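Local coordinates for protein VP1 (New Jersey polyomavirus-2013, PDB 6Y5Y) that forms the pentameric building blocks of the polyomavirus capsid and binds sialylated glycans on its outer surface, probably for attachment to host cells, at residues 66-71 and 289-294; 46-51 and 60-65; 81-86 and 215-220. All coordinates share one frame; numbering follows the deposited sequence.

Overall arrangement
The three contacts tie the long connection between strands 28-45 and 87-92 to itself and to the rest of the VP1 subunit. Interaction 1 sets residues 66-71 against the start of strand 291-310 and holds four residues of the sialic acid pocket. Interaction 2, centred 13 Å away, folds 46-51 against 60-65; Ser65 OG meets Tyr293 N of interaction 1 at 2.9 Å. Interaction 3 joins 81-86 to 215-220, with its centre 11 Å from interaction 2 and 14 Å from interaction 1. Gln82 NE2 reaches Val67 O at 2.9 Å, linking it to the glycan-bearing loop, while Arg48 O meets Gln85 N at 2.8 Å.

Interaction 1 of 3, residues 66-71 and 289-294; sequences EVIHHA and EAIRYR. With SIA (N-acetyl-alpha-neuraminic acid), chain N.
Arg292 runs along Val67 toward the acidic end of Glu66. Its CB is turned neither at nor from the loop; CG comes within 4.0 Å of Val67 CG2, and the extended chain through CD brings NE against that same methyl. The guanidinium then lies flat against it, Val67 CG2 sitting over one face, toward the rim, 3.5 Å from CZ. NH1 is hydrogen-bonded to Ser65 O and to a water that in turn donates a hydrogen bond to Glu66 OE1; NH2 has Glu66 OE2 at 3.8 Å, a long salt bridge with the oxygen well out of the guanidinium plane, so charge alone acts there. Trp61 adds a cation-pi contact.

Glu66, its CG anti to the backbone N (chi1 -178°), bends at chi2 so that OE2 takes the Val67 N-H. SIA O4 donates to Glu66 OE2 at 2.5 Å. At the sugar's carboxylate, His69 NE2 donates to SIA O1B at 2.8 Å, near the ring plane, while its ND1 is held by Asp72. This is the glycan receptor pocket of the VP1 jelly roll, built in part from this loop and the start of strand 291-310, with Arg58, Leu79 and Lys285 among its other residues.

Behind it the backbones meet in a single antiparallel bridge, Ile68 N giving a 2.9 Å bond to Ile291 O and a weak one returning. Val67 CG1 presses tightly on Ala290 CB. Ile68 CD1 reaches Tyr293 CE2 at 3.4 Å, the side chains crossing at about a right angle, and Ile291 CD1 lies over the centre of that ring.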
loop_
_atom_site.group_PDB
_atom_site.type_symbol
_atom_site.label_atom_id
_atom_site.label_comp_id
_atom_site.label_asym_id
_atom_site.label_seq_id
_atom_site.Cartn_x
_atom_site.Cartn_y
_atom_site.Cartn_z
ATOM N N GLU D 66 -24.832 17.914 2.339
ATOM C CA GLU D 66 -26.130 17.672 1.732
ATOM C C GLU D 66 -25.998 16.607 0.633
ATOM O O GLU D 66 -24.898 16.302 0.165
ATOM C CB GLU D 66 -26.681 18.992 1.193
ATOM C CG GLU D 66 -28.062 18.929 0.563
ATOM C CD GLU D 66 -29.108 18.279 1.461
ATOM O OE1 GLU D 66 -29.682 18.959 2.338
ATOM O OE2 GLU D 66 -29.351 17.075 1.282
ATOM N N VAL D 67 -27.136 16.018 0.243
ATOM C CA VAL D 67 -27.147 14.957 -0.764
ATOM C C VAL D 67 -26.683 15.491 -2.120
ATOM O O VAL D 67 -27.060 16.596 -2.532
ATOM C CB VAL D 67 -28.561 14.355 -0.864
ATOM C CG1 VAL D 67 -28.604 13.262 -1.894
ATOM C CG2 VAL D 67 -29.032 13.815 0.503
ATOM N N ILE D 68 -25.883 14.690 -2.840
ATOM C CA ILE D 68 -25.344 15.058 -4.152
ATOM C C ILE D 68 -25.741 14.005 -5.180
ATOM O O ILE D 68 -25.594 12.801 -4.931
ATOM C CB ILE D 68 -23.807 15.214 -4.111
ATOM C CG1 ILE D 68 -23.416 16.293 -3.101
ATOM C CG2 ILE D 68 -23.273 15.554 -5.489
ATOM C CD1 ILE D 68 -22.287 15.877 -2.165
ATOM N N HIS D 69 -26.228 14.462 -6.344
ATOM C CA HIS D 69 -26.631 13.614 -7.457
ATOM C C HIS D 69 -25.854 13.989 -8.715
ATOM O O HIS D 69 -25.383 15.122 -8.859
ATOM C CB HIS D 69 -28.147 13.735 -7.763
ATOM C CG HIS D 69 -29.005 13.947 -6.551
ATOM N ND1 HIS D 69 -28.988 15.115 -5.817
ATOM C CD2 HIS D 69 -29.921 13.145 -5.957
ATOM C CE1 HIS D 69 -29.850 15.019 -4.820
ATOM N NE2 HIS D 69 -30.429 13.833 -4.883
ATOM N N HIS D 70 -25.797 13.038 -9.657
ATOM C CA HIS D 70 -24.956 13.192 -10.842
ATOM C C HIS D 70 -25.227 14.499 -11.588
ATOM O O HIS D 70 -24.284 15.174 -12.014
ATOM C CB HIS D 70 -25.105 11.983 -11.781
ATOM C CG HIS D 70 -26.512 11.706 -12.233
ATOM N ND1 HIS D 70 -27.012 12.163 -13.433
ATOM C CD2 HIS D 70 -27.511 10.998 -11.658
ATOM C CE1 HIS D 70 -28.261 11.754 -13.575
ATOM N NE2 HIS D 70 -28.591 11.053 -12.507
ATOM N N ALA D 71 -26.497 14.898 -11.736
ATOM C CA ALA D 71 -26.796 16.083 -12.533
ATOM C C ALA D 71 -26.875 17.378 -11.722
ATOM O O ALA D 71 -27.201 18.422 -12.297
ATOM C CB ALA D 71 -28.101 15.888 -13.320
ATOM N N GLU D 289 -29.784 6.141 -4.015
ATOM C CA GLU D 289 -28.368 5.794 -4.157
ATOM C C GLU D 289 -27.472 7.020 -4.303
ATOM O O GLU D 289 -26.299 6.888 -4.698
ATOM C CB GLU D 289 -28.148 4.819 -5.324
ATOM C CG GLU D 289 -28.799 3.456 -5.095
ATOM C CD GLU D 289 -28.374 2.412 -6.108
ATOM O OE1 GLU D 289 -28.968 2.351 -7.204
ATOM O OE2 GLU D 289 -27.441 1.642 -5.810
ATOM N N ALA D 290 -27.982 8.210 -3.985
ATOM C CA ALA D 290 -27.159 9.407 -3.949
ATOM C C ALA D 290 -26.301 9.406 -2.676
ATOM O O ALA D 290 -26.426 8.530 -1.813
ATOM C CB ALA D 290 -28.039 10.655 -4.047
ATOM N N ILE D 291 -25.390 10.377 -2.567
ATOM C CA ILE D 291 -24.376 10.318 -1.519
ATOM C C ILE D 291 -24.344 11.596 -0.690
ATOM O O ILE D 291 -24.762 12.672 -1.123
ATOM C CB ILE D 291 -22.959 10.016 -2.089
ATOM C CG1 ILE D 291 -22.473 11.157 -2.987
ATOM C CG2 ILE D 291 -22.969 8.723 -2.878
ATOM C CD1 ILE D 291 -21.546 12.143 -2.290
ATOM N N ARG D 292 -23.826 11.451 0.527
ATOM C CA ARG D 292 -23.402 12.544 1.388
ATOM C C ARG D 292 -21.965 12.276 1.799
ATOM O O ARG D 292 -21.626 11.134 2.110
ATOM C CB ARG D 292 -24.238 12.648 2.670
ATOM C CG ARG D 292 -25.743 12.860 2.485
ATOM C CD ARG D 292 -26.421 12.821 3.854
ATOM N NE ARG D 292 -27.868 13.041 3.771
ATOM C CZ ARG D 292 -28.457 14.216 3.976
ATOM N NH1 ARG D 292 -27.727 15.288 4.260
ATOM N NH2 ARG D 292 -29.783 14.325 3.887
ATOM N N TYR D 293 -21.134 13.316 1.814
ATOM C CA TYR D 293 -19.794 13.198 2.388
ATOM C C TYR D 293 -19.875 13.185 3.909
ATOM O O TYR D 293 -20.773 13.787 4.504
ATOM C CB TYR D 293 -18.897 14.362 1.952
ATOM C CG TYR D 293 -18.605 14.427 0.471
ATOM C CD1 TYR D 293 -17.672 13.566 -0.119
ATOM C CD2 TYR D 293 -19.232 15.369 -0.338
ATOM C CE1 TYR D 293 -17.395 13.637 -1.468
ATOM C CE2 TYR D 293 -18.956 15.450 -1.700
ATOM C CZ TYR D 293 -18.042 14.581 -2.257
ATOM O OH TYR D 293 -17.772 14.660 -3.602
ATOM N N ARG D 294 -18.913 12.507 4.541
ATOM C CA ARG D 294 -18.790 12.476 5.994
ATOM C C ARG D 294 -17.398 12.955 6.383
ATOM O O ARG D 294 -16.402 12.493 5.820
ATOM C CB ARG D 294 -19.047 11.062 6.539
ATOM C CG ARG D 294 -18.712 10.863 8.021
ATOM C CD ARG D 294 -19.466 11.847 8.914
ATOM N NE ARG D 294 -19.418 11.481 10.330
ATOM C CZ ARG D 294 -19.667 12.323 11.328
ATOM N NH1 ARG D 294 -19.971 13.589 11.069
ATOM N NH2 ARG D 294 -19.620 11.899 12.585
HETATM C C1 SIA N . -32.635 13.562 -1.925
HETATM C C2 SIA N . -33.687 14.381 -1.052
HETATM C C3 SIA N . -33.162 14.857 0.311
HETATM C C4 SIA N . -32.140 15.997 0.247
HETATM C C5 SIA N . -32.720 17.145 -0.598
HETATM C C6 SIA N . -33.189 16.601 -1.965
HETATM C C7 SIA N . -33.874 17.641 -2.890
HETATM C C8 SIA N . -34.481 16.945 -4.130
HETATM C C9 SIA N . -34.966 17.946 -5.167
HETATM C C10 SIA N . -31.812 19.435 -0.294
HETATM C C11 SIA N . -30.771 20.439 -0.773
HETATM N N5 SIA N . -31.783 18.223 -0.895
HETATM O O1A SIA N . -31.989 12.684 -1.308
HETATM O O1B SIA N . -32.589 13.893 -3.153
HETATM O O4 SIA N . -31.796 16.495 1.560
HETATM O O6 SIA N . -34.139 15.557 -1.799
HETATM O O7 SIA N . -34.837 18.383 -2.153
HETATM O O8 SIA N . -33.554 16.035 -4.724
HETATM O O9 SIA N . -35.440 17.198 -6.296
HETATM O O10 SIA N . -32.614 19.733 0.584
HETATM O O HOH W 1 -29.694 17.260 4.541
#

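Interaction 2 of 3, residues 46-51 and 60-65; sequences EPRMGV and EWYGYS
With CG anti to the backbone N (chi1 172°), Tyr62 swings its ring back across 46-51, although its CB starts out away from them. The phenol end arrives between Glu46 and Arg48. The carboxylate of Glu46 stands at the ring edge, but the two are modelled too close, so the detail is doubtful; Arg48 NH1 makes a weak bond to Tyr62 OH, whose place is likewise less certain. Both partners are anchored in other copies of VP1, Glu46 OE2 by Leu202 of one neighbouring subunit and Arg48 NH2 by Asn30 of another.

Val51 packs its side chain onto the turn backbone, CB 3.5 Å from Trp61 O and CG1 against Tyr62 N and CA. Val51 N donates to Tyr64 O at 3.1 Å, in the carbonyl plane, while Gly63 N gives a weak bond to Val51 O. A water accepts from Met49 N and, weakly, from Gly63 N and donates to Pro47 O and Val51 O, linking 46-51 to the turn. Met49 O, packed 3.1 Å from Ser65 CB, is buried without a polar partner.

Residues 61-64 form a type II beta turn, closed by Tyr64 N to Trp61 O; Gly63, at its third position, has the positive phi (82°) usual for glycine there. The turn lies in the long BC loop of the VP1 jelly roll, between strands 28-45 and 87-92.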
loop_
_atom_site.group_PDB
_atom_site.type_symbol
_atom_site.label_atom_id
_atom_site.label_comp_id
_atom_site.label_asym_id
_atom_site.label_seq_id
_atom_site.Cartn_x
_atom_site.Cartn_y
_atom_site.Cartn_z
ATOM N N GLU D 46 -13.939 21.643 14.059
ATOM C CA GLU D 46 -15.011 20.765 13.630
ATOM C C GLU D 46 -15.098 20.747 12.105
ATOM O O GLU D 46 -14.732 21.724 11.447
ATOM C CB GLU D 46 -16.344 21.212 14.238
ATOM C CG GLU D 46 -16.600 20.546 15.589
ATOM C CD GLU D 46 -17.941 20.912 16.205
ATOM O OE1 GLU D 46 -18.266 22.123 16.255
ATOM O OE2 GLU D 46 -18.674 19.982 16.624
ATOM N N PRO D 47 -15.561 19.641 11.523
ATOM C CA PRO D 47 -15.585 19.530 10.063
ATOM C C PRO D 47 -16.663 20.407 9.446
ATOM O O PRO D 47 -17.720 20.651 10.037
ATOM C CB PRO D 47 -15.884 18.046 9.828
ATOM C CG PRO D 47 -16.669 17.653 11.019
ATOM C CD PRO D 47 -16.092 18.432 12.175
ATOM N N ARG D 48 -16.375 20.873 8.237
ATOM C CA ARG D 48 -17.279 21.717 7.458
ATOM C C ARG D 48 -17.583 21.016 6.132
ATOM O O ARG D 48 -17.118 21.426 5.062
ATOM C CB ARG D 48 -16.652 23.105 7.253
ATOM C CG ARG D 48 -16.361 23.846 8.560
ATOM C CD ARG D 48 -17.657 24.186 9.271
ATOM N NE ARG D 48 -17.477 24.863 10.558
ATOM C CZ ARG D 48 -17.803 24.323 11.731
ATOM N NH1 ARG D 48 -18.303 23.096 11.784
ATOM N NH2 ARG D 48 -17.632 25.008 12.851
ATOM N N MET D 49 -18.351 19.931 6.213
ATOM C CA MET D 49 -18.727 19.144 5.055
ATOM C C MET D 49 -19.880 19.764 4.265
ATOM O O MET D 49 -20.203 19.266 3.187
ATOM C CB MET D 49 -19.104 17.728 5.491
ATOM C CG MET D 49 -17.981 16.953 6.137
ATOM S SD MET D 49 -16.674 16.572 4.949
ATOM C CE MET D 49 -15.398 17.714 5.496
ATOM N N GLY D 50 -20.490 20.840 4.761
ATOM C CA GLY D 50 -21.610 21.466 4.070
ATOM C C GLY D 50 -22.720 21.850 5.031
ATOM O O GLY D 50 -23.088 23.024 5.145
ATOM N N VAL D 51 -23.260 20.861 5.737
ATOM C CA VAL D 51 -24.093 21.124 6.910
ATOM C C VAL D 51 -23.138 21.470 8.051
ATOM O O VAL D 51 -22.561 20.589 8.697
ATOM C CB VAL D 51 -24.997 19.937 7.248
ATOM C CG1 VAL D 51 -25.995 20.320 8.342
ATOM C CG2 VAL D 51 -25.735 19.477 6.002
ATOM N N GLU D 60 -29.934 17.464 11.600
ATOM C CA GLU D 60 -29.612 16.081 11.926
ATOM C C GLU D 60 -28.459 15.531 11.091
ATOM O O GLU D 60 -27.945 14.453 11.411
ATOM C CB GLU D 60 -30.846 15.187 11.769
ATOM C CG GLU D 60 -32.048 15.590 12.648
ATOM C CD GLU D 60 -31.711 15.774 14.132
ATOM O OE1 GLU D 60 -30.918 14.981 14.706
ATOM O OE2 GLU D 60 -32.253 16.729 14.730
ATOM N N TRP D 61 -28.036 16.239 10.042
ATOM C CA TRP D 61 -26.931 15.788 9.204
ATOM C C TRP D 61 -25.683 16.643 9.379
ATOM O O TRP D 61 -24.839 16.700 8.475
ATOM C CB TRP D 61 -27.368 15.744 7.738
ATOM C CG TRP D 61 -28.375 14.680 7.520
ATOM C CD1 TRP D 61 -29.722 14.849 7.343
ATOM C CD2 TRP D 61 -28.141 13.270 7.503
ATOM N NE1 TRP D 61 -30.334 13.628 7.198
ATOM C CE2 TRP D 61 -29.386 12.642 7.295
ATOM C CE3 TRP D 61 -26.999 12.475 7.630
ATOM C CZ2 TRP D 61 -29.520 11.253 7.217
ATOM C CZ3 TRP D 61 -27.132 11.095 7.553
ATOM C CH2 TRP D 61 -28.383 10.500 7.349
ATOM N N TYR D 62 -25.545 17.291 10.535
ATOM C CA TYR D 62 -24.345 18.053 10.839
ATOM C C TYR D 62 -23.127 17.139 10.767
ATOM O O TYR D 62 -23.177 15.982 11.190
ATOM C CB TYR D 62 -24.476 18.678 12.230
ATOM C CG TYR D 62 -23.222 19.332 12.744
ATOM C CD1 TYR D 62 -22.641 20.378 12.051
ATOM C CD2 TYR D 62 -22.618 18.904 13.926
ATOM C CE1 TYR D 62 -21.506 20.984 12.505
ATOM C CE2 TYR D 62 -21.474 19.515 14.399
ATOM C CZ TYR D 62 -20.921 20.553 13.671
ATOM O OH TYR D 62 -19.780 21.183 14.094
ATOM N N GLY D 63 -22.033 17.651 10.204
ATOM C CA GLY D 63 -20.867 16.822 9.970
ATOM C C GLY D 63 -20.938 15.987 8.709
ATOM O O GLY D 63 -20.017 15.195 8.454
ATOM N N TYR D 64 -22.015 16.119 7.935
ATOM C CA TYR D 64 -22.165 15.529 6.617
ATOM C C TYR D 64 -22.428 16.635 5.603
ATOM O O TYR D 64 -22.754 17.770 5.958
ATOM C CB TYR D 64 -23.326 14.531 6.548
ATOM C CG TYR D 64 -23.203 13.276 7.391
ATOM C CD1 TYR D 64 -23.327 13.319 8.782
ATOM C CD2 TYR D 64 -23.013 12.038 6.788
ATOM C CE1 TYR D 64 -23.255 12.153 9.539
ATOM C CE2 TYR D 64 -22.937 10.881 7.532
ATOM C CZ TYR D 64 -23.058 10.941 8.903
ATOM O OH TYR D 64 -22.983 9.776 9.629
ATOM N N SER D 65 -22.275 16.296 4.331
ATOM C CA SER D 65 -22.743 17.193 3.295
ATOM C C SER D 65 -24.231 16.971 3.047
ATOM O O SER D 65 -24.827 15.983 3.482
ATOM C CB SER D 65 -21.959 16.981 2.006
ATOM O OG SER D 65 -22.418 15.817 1.340
HETATM O O HOH W 2 -19.956 19.602 8.579
#

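Interaction 3 of 3, residues 81-86 and 215-220; sequences VQMPQY and FYPVEE
Val218 CG1 sits squarely over one face of the Tyr86 ring, 3.9 Å from its centroid and only 10° off the ring normal, a clear CH-pi contact. CG1 is anti to the Val218 carbonyl carbon (chi1 -51°), and this puts it above the ring. Strand 271-284 packs on both residues through Ala277, while the Tyr86 hydroxyl is tied down by Trp221 and Tyr151. A second apolar patch lies along the chain, where Met83, bent at chi3, brings its CE to 3.8 Å from Pro217 CB.

Between the two patches the end of the loop leading into strand 87-92 crosses the loop before strand 221-223, and the backbones meet at a single bridge. Val218 N donates to Pro84 O at 2.8 Å and Tyr86 N to Tyr216 O at 3.1 Å, flanking the Gln85-Pro217 pair, whose CA atoms are 4.0 Å apart. These bonds use no N-H of Pro217, so a proline fits here; Pro217 CA and Gln85 CA make CA-H...O contacts to Pro84 O and Tyr216 O.

The polar edge is the acidic end of 215-220. Glu219 crosses Met83 at about a right angle, its OE1 3.4 Å from Met83 CB. One water donates to OE1 and to Gln82 O; another donates to OE1 and Pro84 O and accepts from Glu219 N.

Direct backbone bonds and water bridges thus satisfy polar groups in a largely buried seam. His127 of a neighbouring subunit gives Glu219 OE2 a polar partner and His184 does so for Glu220 OE1, although nearby Glu167 may raise the proton affinity of Glu220.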
loop_
_atom_site.group_PDB
_atom_site.type_symbol
_atom_site.label_atom_id
_atom_site.label_comp_id
_atom_site.label_asym_id
_atom_site.label_seq_id
_atom_site.Cartn_x
_atom_site.Cartn_y
_atom_site.Cartn_z
ATOM N N VAL D 81 -24.055 23.810 0.818
ATOM C CA VAL D 81 -24.183 22.656 1.699
ATOM C C VAL D 81 -23.829 21.350 1.007
ATOM O O VAL D 81 -23.672 20.320 1.682
ATOM C CB VAL D 81 -25.609 22.585 2.283
ATOM C CG1 VAL D 81 -25.810 23.701 3.303
ATOM C CG2 VAL D 81 -26.647 22.680 1.170
ATOM N N GLN D 82 -23.706 21.356 -0.322
ATOM C CA GLN D 82 -23.328 20.170 -1.077
ATOM C C GLN D 82 -21.828 20.089 -1.361
ATOM O O GLN D 82 -21.404 19.177 -2.073
ATOM C CB GLN D 82 -24.075 20.125 -2.411
ATOM C CG GLN D 82 -25.595 20.012 -2.303
ATOM C CD GLN D 82 -26.249 20.092 -3.667
ATOM O OE1 GLN D 82 -26.325 21.164 -4.267
ATOM N NE2 GLN D 82 -26.680 18.951 -4.184
ATOM N N MET D 83 -21.034 21.027 -0.853
ATOM C CA MET D 83 -19.625 21.159 -1.229
ATOM C C MET D 83 -18.769 21.249 0.029
ATOM O O MET D 83 -18.709 22.315 0.667
ATOM C CB MET D 83 -19.406 22.385 -2.118
ATOM C CG MET D 83 -20.350 22.482 -3.326
ATOM S SD MET D 83 -20.208 24.032 -4.253
ATOM C CE MET D 83 -18.547 23.882 -4.954
ATOM N N PRO D 84 -18.086 20.169 0.416
ATOM C CA PRO D 84 -17.241 20.236 1.618
ATOM C C PRO D 84 -16.207 21.349 1.508
ATOM O O PRO D 84 -15.699 21.636 0.425
ATOM C CB PRO D 84 -16.586 18.849 1.669
ATOM C CG PRO D 84 -17.589 17.959 0.984
ATOM C CD PRO D 84 -18.197 18.800 -0.115
ATOM N N GLN D 85 -15.919 21.987 2.646
ATOM C CA GLN D 85 -15.075 23.170 2.704
ATOM C C GLN D 85 -13.927 22.949 3.678
ATOM O O GLN D 85 -13.970 22.060 4.531
ATOM C CB GLN D 85 -15.879 24.409 3.133
ATOM C CG GLN D 85 -17.069 24.695 2.215
ATOM C CD GLN D 85 -18.397 24.783 2.969
ATOM O OE1 GLN D 85 -18.439 25.148 4.142
ATOM N NE2 GLN D 85 -19.485 24.457 2.286
ATOM N N TYR D 86 -12.905 23.794 3.553
ATOM C CA TYR D 86 -11.821 23.807 4.528
ATOM C C TYR D 86 -12.303 24.369 5.859
ATOM O O TYR D 86 -13.080 25.329 5.904
ATOM C CB TYR D 86 -10.644 24.643 4.014
ATOM C CG TYR D 86 -9.955 24.009 2.830
ATOM C CD1 TYR D 86 -9.013 22.995 3.007
ATOM C CD2 TYR D 86 -10.266 24.399 1.538
ATOM C CE1 TYR D 86 -8.395 22.391 1.922
ATOM C CE2 TYR D 86 -9.658 23.809 0.449
ATOM C CZ TYR D 86 -8.718 22.804 0.647
ATOM O OH TYR D 86 -8.130 22.219 -0.451
ATOM N N PHE D 215 -16.132 28.032 4.060
ATOM C CA PHE D 215 -16.399 29.003 2.999
ATOM C C PHE D 215 -15.737 28.675 1.663
ATOM O O PHE D 215 -16.290 29.033 0.618
ATOM C CB PHE D 215 -15.938 30.393 3.461
ATOM C CG PHE D 215 -16.565 31.532 2.714
ATOM C CD1 PHE D 215 -17.930 31.769 2.793
ATOM C CD2 PHE D 215 -15.783 32.382 1.949
ATOM C CE1 PHE D 215 -18.504 32.834 2.114
ATOM C CE2 PHE D 215 -16.350 33.447 1.264
ATOM C CZ PHE D 215 -17.712 33.670 1.344
ATOM N N TYR D 216 -14.564 28.032 1.655
ATOM C CA TYR D 216 -13.842 27.683 0.442
ATOM C C TYR D 216 -13.999 26.193 0.176
ATOM O O TYR D 216 -13.470 25.377 0.951
ATOM C CB TYR D 216 -12.363 28.052 0.587
ATOM C CG TYR D 216 -12.144 29.547 0.713
ATOM C CD1 TYR D 216 -12.288 30.197 1.941
ATOM C CD2 TYR D 216 -11.837 30.312 -0.405
ATOM C CE1 TYR D 216 -12.110 31.566 2.051
ATOM C CE2 TYR D 216 -11.638 31.682 -0.299
ATOM C CZ TYR D 216 -11.793 32.303 0.918
ATOM O OH TYR D 216 -11.618 33.665 1.001
ATOM N N PRO D 217 -14.725 25.788 -0.866
ATOM C CA PRO D 217 -14.921 24.351 -1.116
ATOM C C PRO D 217 -13.636 23.668 -1.571
ATOM O O PRO D 217 -12.864 24.213 -2.364
ATOM C CB PRO D 217 -15.983 24.322 -2.223
ATOM C CG PRO D 217 -16.717 25.656 -2.077
ATOM C CD PRO D 217 -15.639 26.628 -1.668
ATOM N N VAL D 218 -13.433 22.444 -1.085
ATOM C CA VAL D 218 -12.212 21.721 -1.438
ATOM C C VAL D 218 -12.214 21.332 -2.913
ATOM O O VAL D 218 -11.146 21.198 -3.523
ATOM C CB VAL D 218 -12.006 20.484 -0.536
ATOM C CG1 VAL D 218 -12.125 20.846 0.928
ATOM C CG2 VAL D 218 -12.974 19.411 -0.884
ATOM N N GLU D 219 -13.395 21.168 -3.527
ATOM C CA GLU D 219 -13.409 20.801 -4.940
ATOM C C GLU D 219 -13.031 21.960 -5.857
ATOM O O GLU D 219 -12.844 21.742 -7.058
ATOM C CB GLU D 219 -14.778 20.235 -5.325
ATOM C CG GLU D 219 -15.906 21.262 -5.338
ATOM C CD GLU D 219 -17.279 20.592 -5.312
ATOM O OE1 GLU D 219 -17.739 20.229 -4.211
ATOM O OE2 GLU D 219 -17.875 20.404 -6.394
ATOM N N GLU D 220 -12.893 23.170 -5.323
ATOM C CA GLU D 220 -12.504 24.334 -6.110
ATOM C C GLU D 220 -11.192 24.977 -5.679
ATOM O O GLU D 220 -10.664 25.804 -6.431
ATOM C CB GLU D 220 -13.601 25.414 -6.048
ATOM C CG GLU D 220 -14.883 25.052 -6.797
ATOM C CD GLU D 220 -15.981 26.090 -6.575
ATOM O OE1 GLU D 220 -16.378 26.296 -5.409
ATOM O OE2 GLU D 220 -16.412 26.714 -7.562
HETATM O O HOH W 3 -19.903 18.734 -4.598
HETATM O O HOH W 4 -15.855 20.824 -2.174
HETATM O O HOH W 5 -13.311 27.618 4.321
#